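Local coordinates for protein urocanate hydratase (Paenibacillus sp. Soil724D2, PDB 7NED) that catalyses the NAD+-dependent hydration of urocanate-type substrates and, as a thiourocanate hydratase, serves bacterial ergothioneine catabolism, at residues Phe369-Phe374 and Val379-Ile384; Asp362-Asp367 and Leu386-Val391; Gln137-Ile142 and Gly170-Ala175. One frame throughout, in Å; residues are numbered along the deposited sequence.

Contact 1 of 3, residues Phe369-Phe374 and Val379-Ile384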
loop_
_atom_site.group_PDB
_atom_site.type_symbol
_atom_site.label_atom_id
_atom_site.label_comp_id
_atom_site.label_asym_id
_atom_site.label_seq_id
_atom_site.Cartn_x
_atom_site.Cartn_y
_atom_site.Cartn_z
ATOM N N PHE A 369 -19.287 6.234 32.074
ATOM C CA PHE A 369 -20.088 6.673 30.976
ATOM C C PHE A 369 -20.550 5.502 30.130
ATOM O O PHE A 369 -21.672 5.440 29.779
ATOM C CB PHE A 369 -19.366 7.641 30.098
ATOM C CG PHE A 369 -20.088 7.905 28.834
ATOM C CD1 PHE A 369 -21.144 8.765 28.805
ATOM C CD2 PHE A 369 -19.748 7.251 27.686
ATOM C CE1 PHE A 369 -21.854 8.975 27.654
ATOM C CE2 PHE A 369 -20.454 7.469 26.522
ATOM C CZ PHE A 369 -21.496 8.330 26.513
ATOM N N ILE A 370 -19.673 4.565 29.860
ATOM C CA ILE A 370 -20.055 3.448 29.005
ATOM C C ILE A 370 -21.148 2.600 29.657
ATOM O O ILE A 370 -22.122 2.199 29.004
ATOM C CB ILE A 370 -18.809 2.617 28.654
ATOM C CG1 ILE A 370 -17.860 3.440 27.738
ATOM C CG2 ILE A 370 -19.234 1.351 27.981
ATOM C CD1 ILE A 370 -16.460 2.776 27.445
ATOM N N LEU A 371 -21.002 2.316 30.927
ATOM C CA LEU A 371 -21.992 1.531 31.640
ATOM C C LEU A 371 -23.407 2.170 31.612
ATOM O O LEU A 371 -24.377 1.480 31.559
ATOM C CB LEU A 371 -21.511 1.299 33.047
ATOM C CG LEU A 371 -20.230 0.512 33.133
ATOM C CD1 LEU A 371 -19.744 0.428 34.569
ATOM C CD2 LEU A 371 -20.310 -0.846 32.441
ATOM N N GLU A 372 -23.471 3.486 31.583
ATOM C CA GLU A 372 -24.703 4.212 31.552
ATOM C C GLU A 372 -25.253 4.387 30.146
ATOM O O GLU A 372 -26.402 4.271 29.939
ATOM C CB GLU A 372 -24.568 5.609 32.149
ATOM C CG GLU A 372 -23.908 5.745 33.504
ATOM C CD GLU A 372 -23.331 7.154 33.824
ATOM O OE1 GLU A 372 -23.113 7.988 32.930
ATOM O OE2 GLU A 372 -23.060 7.446 34.993
ATOM N N ALA A 373 -24.400 4.712 29.202
ATOM C CA ALA A 373 -24.821 4.999 27.864
ATOM C C ALA A 373 -24.968 3.820 26.921
ATOM O O ALA A 373 -25.602 3.970 25.934
ATOM C CB ALA A 373 -23.938 6.072 27.259
ATOM N N PHE A 374 -24.367 2.670 27.237
ATOM C CA PHE A 374 -24.466 1.458 26.422
ATOM C C PHE A 374 -25.049 0.290 27.213
ATOM O O PHE A 374 -24.698 -0.870 26.962
ATOM C CB PHE A 374 -23.100 1.050 25.857
ATOM C CG PHE A 374 -22.496 2.073 24.946
ATOM C CD1 PHE A 374 -22.684 1.988 23.574
ATOM C CD2 PHE A 374 -21.725 3.108 25.459
ATOM C CE1 PHE A 374 -22.132 2.930 22.737
ATOM C CE2 PHE A 374 -21.167 4.038 24.622
ATOM C CZ PHE A 374 -21.376 3.952 23.260
ATOM N N VAL A 379 -22.582 -7.089 26.459
ATOM C CA VAL A 379 -21.214 -7.536 26.221
ATOM C C VAL A 379 -20.220 -6.473 26.666
ATOM O O VAL A 379 -19.335 -6.741 27.489
ATOM C CB VAL A 379 -21.021 -7.914 24.746
ATOM C CG1 VAL A 379 -19.598 -8.392 24.507
ATOM C CG2 VAL A 379 -22.000 -9.010 24.396
ATOM N N ILE A 380 -20.333 -5.260 26.116
ATOM C CA ILE A 380 -19.413 -4.209 26.531
ATOM C C ILE A 380 -19.580 -3.899 28.008
ATOM O O ILE A 380 -18.596 -3.583 28.694
ATOM C CB ILE A 380 -19.543 -2.935 25.669
ATOM C CG1 ILE A 380 -18.330 -2.025 25.945
ATOM C CG2 ILE A 380 -20.815 -2.119 25.966
ATOM C CD1 ILE A 380 -16.970 -2.612 25.516
ATOM N N ALA A 381 -20.813 -3.974 28.525
ATOM C CA ALA A 381 -21.032 -3.692 29.951
ATOM C C ALA A 381 -20.295 -4.690 30.830
ATOM O O ALA A 381 -19.617 -4.311 31.792
ATOM C CB ALA A 381 -22.529 -3.704 30.270
ATOM N N ASN A 382 -20.416 -5.976 30.510
ATOM C CA ASN A 382 -19.625 -7.002 31.183
ATOM C C ASN A 382 -18.133 -6.711 31.070
ATOM O O ASN A 382 -17.406 -6.768 32.065
ATOM C CB ASN A 382 -19.945 -8.379 30.588
ATOM C CG ASN A 382 -19.003 -9.487 31.093
ATOM O OD1 ASN A 382 -18.198 -10.062 30.310
ATOM N ND2 ASN A 382 -19.071 -9.778 32.395
ATOM N N TRP A 383 -17.651 -6.406 29.852
ATOM C CA TRP A 383 -16.213 -6.234 29.668
ATOM C C TRP A 383 -15.687 -5.067 30.505
ATOM O O TRP A 383 -14.655 -5.177 31.178
ATOM C CB TRP A 383 -15.876 -6.022 28.169
ATOM C CG TRP A 383 -14.468 -5.648 28.123
ATOM C CD1 TRP A 383 -13.949 -4.410 27.837
ATOM C CD2 TRP A 383 -13.370 -6.476 28.473
ATOM N NE1 TRP A 383 -12.574 -4.430 27.971
ATOM C CE2 TRP A 383 -12.198 -5.691 28.367
ATOM C CE3 TRP A 383 -13.256 -7.815 28.879
ATOM C CZ2 TRP A 383 -10.940 -6.199 28.634
ATOM C CZ3 TRP A 383 -12.000 -8.320 29.134
ATOM C CH2 TRP A 383 -10.858 -7.514 29.027
ATOM N N ILE A 384 -16.378 -3.930 30.476
ATOM C CA ILE A 384 -15.891 -2.744 31.186
ATOM C C ILE A 384 -15.855 -3.004 32.690
ATOM O O ILE A 384 -14.879 -2.657 33.379
ATOM C CB ILE A 384 -16.755 -1.521 30.810
ATOM C CG1 ILE A 384 -16.471 -1.138 29.329
ATOM C CG2 ILE A 384 -16.518 -0.332 31.741
ATOM C CD1 ILE A 384 -14.960 -0.750 29.038
#
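Ile370 and Leu371 on one helix meet Ile380, Ala381 and Ile384 on the next, and every contact between them is made by carbon packed against carbon or against backbone. Ile370 carries most of the isoleucine packing. With CG1 beside the backbone N (chi1 -68°), its CG2 methyl stands anti to that N, points across the interface and divides its contacts between two isoleucines one turn apart, lying 4.0 Å from Ile380 CG1 and 4.0 Å from Ile384 CG1. Both isoleucines cross the Ile370 side chain at roughly a right angle. The ends of Ile370 and Ile384 also meet, with Ile370 CD1 4.1 Å from Ile384 CD1. Beside them, Leu371 reaches over with its CD2 branch, which comes 3.9 Å from Ile384 CG2.

The same Leu371 methyl also packs on backbone, where it sits 3.6 Å from Ala381 O. The CA atoms of Leu371 and Ala381 are 5.6 Å apart, the nearest pair of the two segments, a closeness consistent with the small Ala381 side chain.

At the turn, Phe374 is the first residue to leave the helix, and it uses its CB rather than its ring, 3.9 Å from Ile380 CG2. The ring turns from the second helix, packs on Phe403 and makes a cation-pi contact with Lys410, while helix 407-420 also covers Ile370 through Leu411.

The two segments run nearly antiparallel, their axes 155° apart in direction and 9.4 Å apart at closest approach. With a connection of four residues, 374-377, the arrangement is a helical hairpin in the C-terminal urocanase region, its two arms closed by aliphatic side chains beside the turn.

Contact 2 of 3, residues Asp362-Asp367 and Leu386-Val391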
loop_
_atom_site.group_PDB
_atom_site.type_symbol
_atom_site.label_atom_id
_atom_site.label_comp_id
_atom_site.label_asym_id
_atom_site.label_seq_id
_atom_site.Cartn_x
_atom_site.Cartn_y
_atom_site.Cartn_z
ATOM N N ASP A 362 -9.639 9.662 34.755
ATOM C CA ASP A 362 -10.193 9.912 33.420
ATOM C C ASP A 362 -10.722 8.623 32.800
ATOM O O ASP A 362 -11.861 8.570 32.315
ATOM C CB ASP A 362 -9.135 10.541 32.515
ATOM C CG ASP A 362 -8.944 12.028 32.765
ATOM O OD1 ASP A 362 -9.692 12.607 33.590
ATOM O OD2 ASP A 362 -8.032 12.622 32.123
ATOM N N ILE A 363 -9.921 7.554 32.837
ATOM C CA ILE A 363 -10.408 6.267 32.342
ATOM C C ILE A 363 -11.652 5.855 33.115
ATOM O O ILE A 363 -12.648 5.425 32.527
ATOM C CB ILE A 363 -9.291 5.199 32.424
ATOM C CG1 ILE A 363 -8.138 5.579 31.490
ATOM C CG2 ILE A 363 -9.818 3.771 32.084
ATOM C CD1 ILE A 363 -8.522 5.684 29.980
ATOM N N HIS A 364 -11.638 6.019 34.450
ATOM C CA HIS A 364 -12.775 5.544 35.239
ATOM C C HIS A 364 -14.043 6.333 34.930
ATOM O O HIS A 364 -15.146 5.767 34.913
ATOM C CB HIS A 364 -12.434 5.593 36.731
ATOM C CG HIS A 364 -11.494 4.503 37.152
ATOM N ND1 HIS A 364 -10.842 4.496 38.371
ATOM C CD2 HIS A 364 -11.117 3.362 36.521
ATOM C CE1 HIS A 364 -10.099 3.407 38.467
ATOM N NE2 HIS A 364 -10.245 2.701 37.358
ATOM N N ALA A 365 -13.915 7.631 34.670
ATOM C CA ALA A 365 -15.085 8.399 34.253
ATOM C C ALA A 365 -15.639 7.893 32.917
ATOM O O ALA A 365 -16.867 7.852 32.718
ATOM C CB ALA A 365 -14.736 9.894 34.163
ATOM N N ILE A 366 -14.755 7.518 31.981
ATOM C CA ILE A 366 -15.260 7.001 30.713
ATOM C C ILE A 366 -15.885 5.628 30.924
ATOM O O ILE A 366 -16.903 5.293 30.296
ATOM C CB ILE A 366 -14.139 6.976 29.655
ATOM C CG1 ILE A 366 -13.607 8.403 29.422
ATOM C CG2 ILE A 366 -14.656 6.356 28.350
ATOM C CD1 ILE A 366 -12.341 8.470 28.535
ATOM N N ASP A 367 -15.312 4.840 31.795
ATOM C CA ASP A 367 -15.863 3.560 32.151
ATOM C C ASP A 367 -17.298 3.748 32.628
ATOM O O ASP A 367 -18.176 3.157 32.158
ATOM C CB ASP A 367 -15.051 2.897 33.273
ATOM C CG ASP A 367 -13.744 2.272 32.804
ATOM O OD1 ASP A 367 -13.596 1.970 31.629
ATOM O OD2 ASP A 367 -12.892 2.068 33.662
ATOM N N LEU A 386 -15.356 -5.842 34.142
ATOM C CA LEU A 386 -14.224 -6.719 34.378
ATOM C C LEU A 386 -12.913 -5.958 34.263
ATOM O O LEU A 386 -12.009 -6.120 35.101
ATOM C CB LEU A 386 -14.262 -7.892 33.401
ATOM C CG LEU A 386 -15.340 -8.966 33.603
ATOM C CD1 LEU A 386 -15.211 -9.961 32.464
ATOM C CD2 LEU A 386 -15.263 -9.650 34.961
ATOM N N ALA A 387 -12.775 -5.141 33.207
ATOM C CA ALA A 387 -11.511 -4.454 32.975
ATOM C C ALA A 387 -11.235 -3.437 34.072
ATOM O O ALA A 387 -10.109 -3.335 34.570
ATOM C CB ALA A 387 -11.514 -3.782 31.593
ATOM N N ARG A 388 -12.252 -2.672 34.464
ATOM C CA ARG A 388 -12.042 -1.700 35.527
ATOM C C ARG A 388 -11.576 -2.379 36.807
ATOM O O ARG A 388 -10.765 -1.815 37.552
ATOM C CB ARG A 388 -13.321 -0.902 35.769
ATOM C CG ARG A 388 -13.178 0.159 36.873
ATOM C CD ARG A 388 -14.461 0.956 36.967
ATOM N NE ARG A 388 -15.598 0.071 37.257
ATOM C CZ ARG A 388 -16.873 0.441 37.166
ATOM N NH1 ARG A 388 -17.173 1.680 36.740
ATOM N NH2 ARG A 388 -17.840 -0.432 37.446
ATOM N N GLU A 389 -12.042 -3.608 37.052
ATOM C CA GLU A 389 -11.749 -4.281 38.315
ATOM C C GLU A 389 -10.391 -4.947 38.281
ATOM O O GLU A 389 -9.692 -4.941 39.291
ATOM C CB GLU A 389 -12.823 -5.321 38.607
ATOM C CG GLU A 389 -12.617 -6.145 39.897
ATOM C CD GLU A 389 -12.687 -5.310 41.170
ATOM O OE1 GLU A 389 -12.079 -5.727 42.205
ATOM O OE2 GLU A 389 -13.333 -4.225 41.129
ATOM N N HIS A 390 -9.965 -5.456 37.116
ATOM C CA HIS A 390 -8.887 -6.432 37.066
ATOM C C HIS A 390 -7.693 -6.064 36.203
ATOM O O HIS A 390 -6.657 -6.722 36.330
ATOM C CB HIS A 390 -9.408 -7.790 36.576
ATOM C CG HIS A 390 -10.406 -8.430 37.500
ATOM N ND1 HIS A 390 -10.050 -8.972 38.717
ATOM C CD2 HIS A 390 -11.732 -8.662 37.356
ATOM C CE1 HIS A 390 -11.123 -9.473 39.302
ATOM N NE2 HIS A 390 -12.156 -9.304 38.496
ATOM N N VAL A 391 -7.783 -5.080 35.313
ATOM C CA VAL A 391 -6.676 -4.744 34.424
ATOM C C VAL A 391 -5.861 -3.646 35.089
ATOM O O VAL A 391 -6.408 -2.573 35.372
ATOM C CB VAL A 391 -7.178 -4.305 33.037
ATOM C CG1 VAL A 391 -6.017 -3.841 32.141
ATOM C CG2 VAL A 391 -7.906 -5.452 32.408
HETATM O O HOH W 1 -9.433 0.405 36.384
HETATM O O HOH W 2 -15.473 3.843 37.302
#
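The imidazole of His364 and the aliphatic part of Arg388 meet obliquely, His364 CD2 lying 3.8 Å from Arg388 CG, while a water sits in the ring plane at the imidazole edge. The ring and guanidinium planes are 77° apart. This is the part of the antiparallel helical hairpin 360-373/378-390 remote from its turn, where Arg388 and water replace the aliphatic packing. Asp367 and Arg388 lie alongside each other, pointing opposite ways, with Asp367 OD2 3.7 Å from Arg388 CB; carboxylate and guanidinium are nearly perpendicular. The two do not pair: Asp367 OD2 forms a salt bridge with Arg399 on strand 398-400, whereas the bend of the arginine chain at chi3 (59°) turns its guanidinium to Glu368, whose OE2 makes a salt bridge to NH1. Replacing Arg388 by an alanine would probably leave Glu368 without this charged mate and remove the aliphatic chain that His364 CD2 and Asp367 OD2 pack on. Two waters link the helices. One accepts from Arg388 NH1 at 2.8 Å and donates to His364 O at 3.1 Å. The other donates to Arg388 O and is hydrogen-bonded to His364 NE2 at 2.6 Å.

Contact 3 of 3, residues Gln137-Ile142 and Gly170-Ala175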
loop_
_atom_site.group_PDB
_atom_site.type_symbol
_atom_site.label_atom_id
_atom_site.label_comp_id
_atom_site.label_asym_id
_atom_site.label_seq_id
_atom_site.Cartn_x
_atom_site.Cartn_y
_atom_site.Cartn_z
ATOM N N GLN A 137 -9.049 -7.997 25.533
ATOM C CA GLN A 137 -10.466 -8.279 25.279
ATOM C C GLN A 137 -10.642 -9.203 24.087
ATOM O O GLN A 137 -11.548 -10.041 24.081
ATOM C CB GLN A 137 -11.295 -7.012 25.028
ATOM C CG GLN A 137 -12.780 -7.431 24.903
ATOM C CD GLN A 137 -13.788 -6.274 24.807
ATOM O OE1 GLN A 137 -13.429 -5.107 24.778
ATOM N NE2 GLN A 137 -15.070 -6.625 24.734
ATOM N N GLY A 138 -9.820 -9.036 23.053
ATOM C CA GLY A 138 -9.856 -9.961 21.921
ATOM C C GLY A 138 -9.660 -11.399 22.365
ATOM O O GLY A 138 -10.415 -12.290 21.999
ATOM N N THR A 139 -8.651 -11.632 23.184
ATOM C CA THR A 139 -8.384 -12.994 23.639
ATOM C C THR A 139 -9.526 -13.515 24.503
ATOM O O THR A 139 -9.944 -14.677 24.390
ATOM C CB THR A 139 -7.064 -12.997 24.418
ATOM O OG1 THR A 139 -6.046 -12.401 23.579
ATOM C CG2 THR A 139 -6.649 -14.419 24.801
ATOM N N TYR A 140 -10.033 -12.672 25.385
ATOM C CA TYR A 140 -11.176 -13.060 26.192
ATOM C C TYR A 140 -12.382 -13.400 25.301
ATOM O O TYR A 140 -13.074 -14.410 25.528
ATOM C CB TYR A 140 -11.443 -11.935 27.191
ATOM C CG TYR A 140 -12.744 -12.026 27.944
ATOM C CD1 TYR A 140 -13.855 -11.329 27.526
ATOM C CD2 TYR A 140 -12.852 -12.831 29.086
ATOM C CE1 TYR A 140 -15.061 -11.417 28.225
ATOM C CE2 TYR A 140 -14.040 -12.926 29.778
ATOM C CZ TYR A 140 -15.134 -12.212 29.354
ATOM O OH TYR A 140 -16.321 -12.296 30.034
ATOM N N GLU A 141 -12.619 -12.603 24.253
ATOM C CA GLU A 141 -13.712 -12.906 23.324
ATOM C C GLU A 141 -13.451 -14.197 22.549
ATOM O O GLU A 141 -14.393 -14.919 22.207
ATOM C CB GLU A 141 -13.925 -11.750 22.330
ATOM C CG GLU A 141 -14.535 -10.435 22.899
ATOM C CD GLU A 141 -15.805 -10.636 23.752
ATOM O OE1 GLU A 141 -15.944 -9.933 24.810
ATOM O OE2 GLU A 141 -16.637 -11.498 23.368
ATOM N N ILE A 142 -12.189 -14.506 22.246
ATOM C CA ILE A 142 -11.889 -15.822 21.670
ATOM C C ILE A 142 -12.285 -16.926 22.640
ATOM O O ILE A 142 -12.956 -17.898 22.263
ATOM C CB ILE A 142 -10.400 -15.943 21.290
ATOM C CG1 ILE A 142 -10.036 -14.996 20.154
ATOM C CG2 ILE A 142 -10.069 -17.405 20.925
ATOM C CD1 ILE A 142 -8.518 -14.809 19.978
ATOM N N GLY A 170 1.320 -11.924 27.322
ATOM C CA GLY A 170 1.091 -11.702 28.735
ATOM C C GLY A 170 -0.363 -11.442 29.096
ATOM O O GLY A 170 -0.727 -11.556 30.272
ATOM N N ALA A 171 -1.212 -11.092 28.112
ATOM C CA ALA A 171 -2.633 -10.906 28.393
ATOM C C ALA A 171 -3.371 -12.226 28.572
ATOM O O ALA A 171 -4.498 -12.239 29.086
ATOM C CB ALA A 171 -3.302 -10.123 27.262
ATOM N N GLN A 172 -2.793 -13.324 28.117
ATOM C CA GLN A 172 -3.554 -14.565 28.063
ATOM C C GLN A 172 -3.954 -15.062 29.449
ATOM O O GLN A 172 -5.100 -15.513 29.604
ATOM C CB GLN A 172 -2.735 -15.626 27.317
ATOM C CG GLN A 172 -2.492 -15.350 25.861
ATOM C CD GLN A 172 -1.581 -16.393 25.273
ATOM O OE1 GLN A 172 -2.018 -17.268 24.518
ATOM N NE2 GLN A 172 -0.312 -16.369 25.696
ATOM N N PRO A 173 -3.095 -15.041 30.462
ATOM C CA PRO A 173 -3.535 -15.577 31.762
ATOM C C PRO A 173 -4.719 -14.822 32.325
ATOM O O PRO A 173 -5.620 -15.436 32.913
ATOM C CB PRO A 173 -2.279 -15.449 32.655
ATOM C CG PRO A 173 -1.368 -14.523 31.921
ATOM C CD PRO A 173 -1.667 -14.687 30.464
ATOM N N LEU A 174 -4.748 -13.495 32.161
ATOM C CA LEU A 174 -5.881 -12.739 32.670
ATOM C C LEU A 174 -7.125 -12.952 31.814
ATOM O O LEU A 174 -8.232 -13.071 32.342
ATOM C CB LEU A 174 -5.530 -11.272 32.758
ATOM C CG LEU A 174 -6.454 -10.405 33.575
ATOM C CD1 LEU A 174 -6.734 -10.981 35.023
ATOM C CD2 LEU A 174 -5.812 -9.032 33.659
ATOM N N ALA A 175 -6.970 -13.013 30.496
ATOM C CA ALA A 175 -8.107 -13.388 29.679
ATOM C C ALA A 175 -8.638 -14.744 30.122
ATOM O O ALA A 175 -9.845 -14.931 30.248
ATOM C CB ALA A 175 -7.726 -13.420 28.196
#
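Helix 172-178, which lies in the crossover between the neighbouring parallel strands 159-163 and 182-187 of the Rossmann-like region, packs on helix 133-150 close to the bound NAD, with the methyl of Ala175 pressed between Thr139 and Tyr140. The CB of Ala175 lies 3.7 Å from Thr139 CG2 and also 3.7 Å from Tyr140 N, touching both side chain and backbone of the facing helix. The 4.7 Å between the CA atoms of Tyr140 and Ala175 is consistent with the alanine's small size. Thr139 presents its methyl because CG2 stands anti to the backbone N (OG1 at chi1 -54°), which places the hydroxyl beside that N and lets OG1 bond to Val135 O, one turn earlier in the same helix. A looser contact joins Thr139 CG2 to Gln172 CG, 4.4 Å away.

Tyr140 adds its CB, 4.1 Å from Ala175 CB, and sets its ring edge-on to the backbone, with Ala175 O in the ring plane and 3.8 Å from CD2. Its hydroxyl is bonded to Asn382. The amide of Gln172 is held at both ends: OE1 bonds to Thr162 on strand 159-163, and NE2 to the carbonyls of Gly169 and Ala163. Helix 133-150 touches helix 172-178 through Thr139 and Tyr140 and helix 378-390 through Tyr140, which packs on Leu386; elsewhere Ile142 packs against helix 335-344.

In the fold
Contacts 1 and 2 are two levels of one hairpin, contact 1 nested within the loop that contact 2 closes; their centres are 10 Å apart, and Leu371 CD1 touches Arg388 NH2 at 3.6 Å. Contact 3 precedes both in sequence and belongs to the Rossmann-like region, yet it abuts the hairpin: Trp383 CE3 lies 3.8 Å from Tyr140 CD1, and His390 O is 3.6 Å from Leu174 CD2. The second arm of the hairpin, helix 378-390, thus meets the Rossmann-like region. Contact 3 lies near the ligands, with the Gln172 side chain about 7 Å from NAD and that of Thr139 about 9 Å from urocanate.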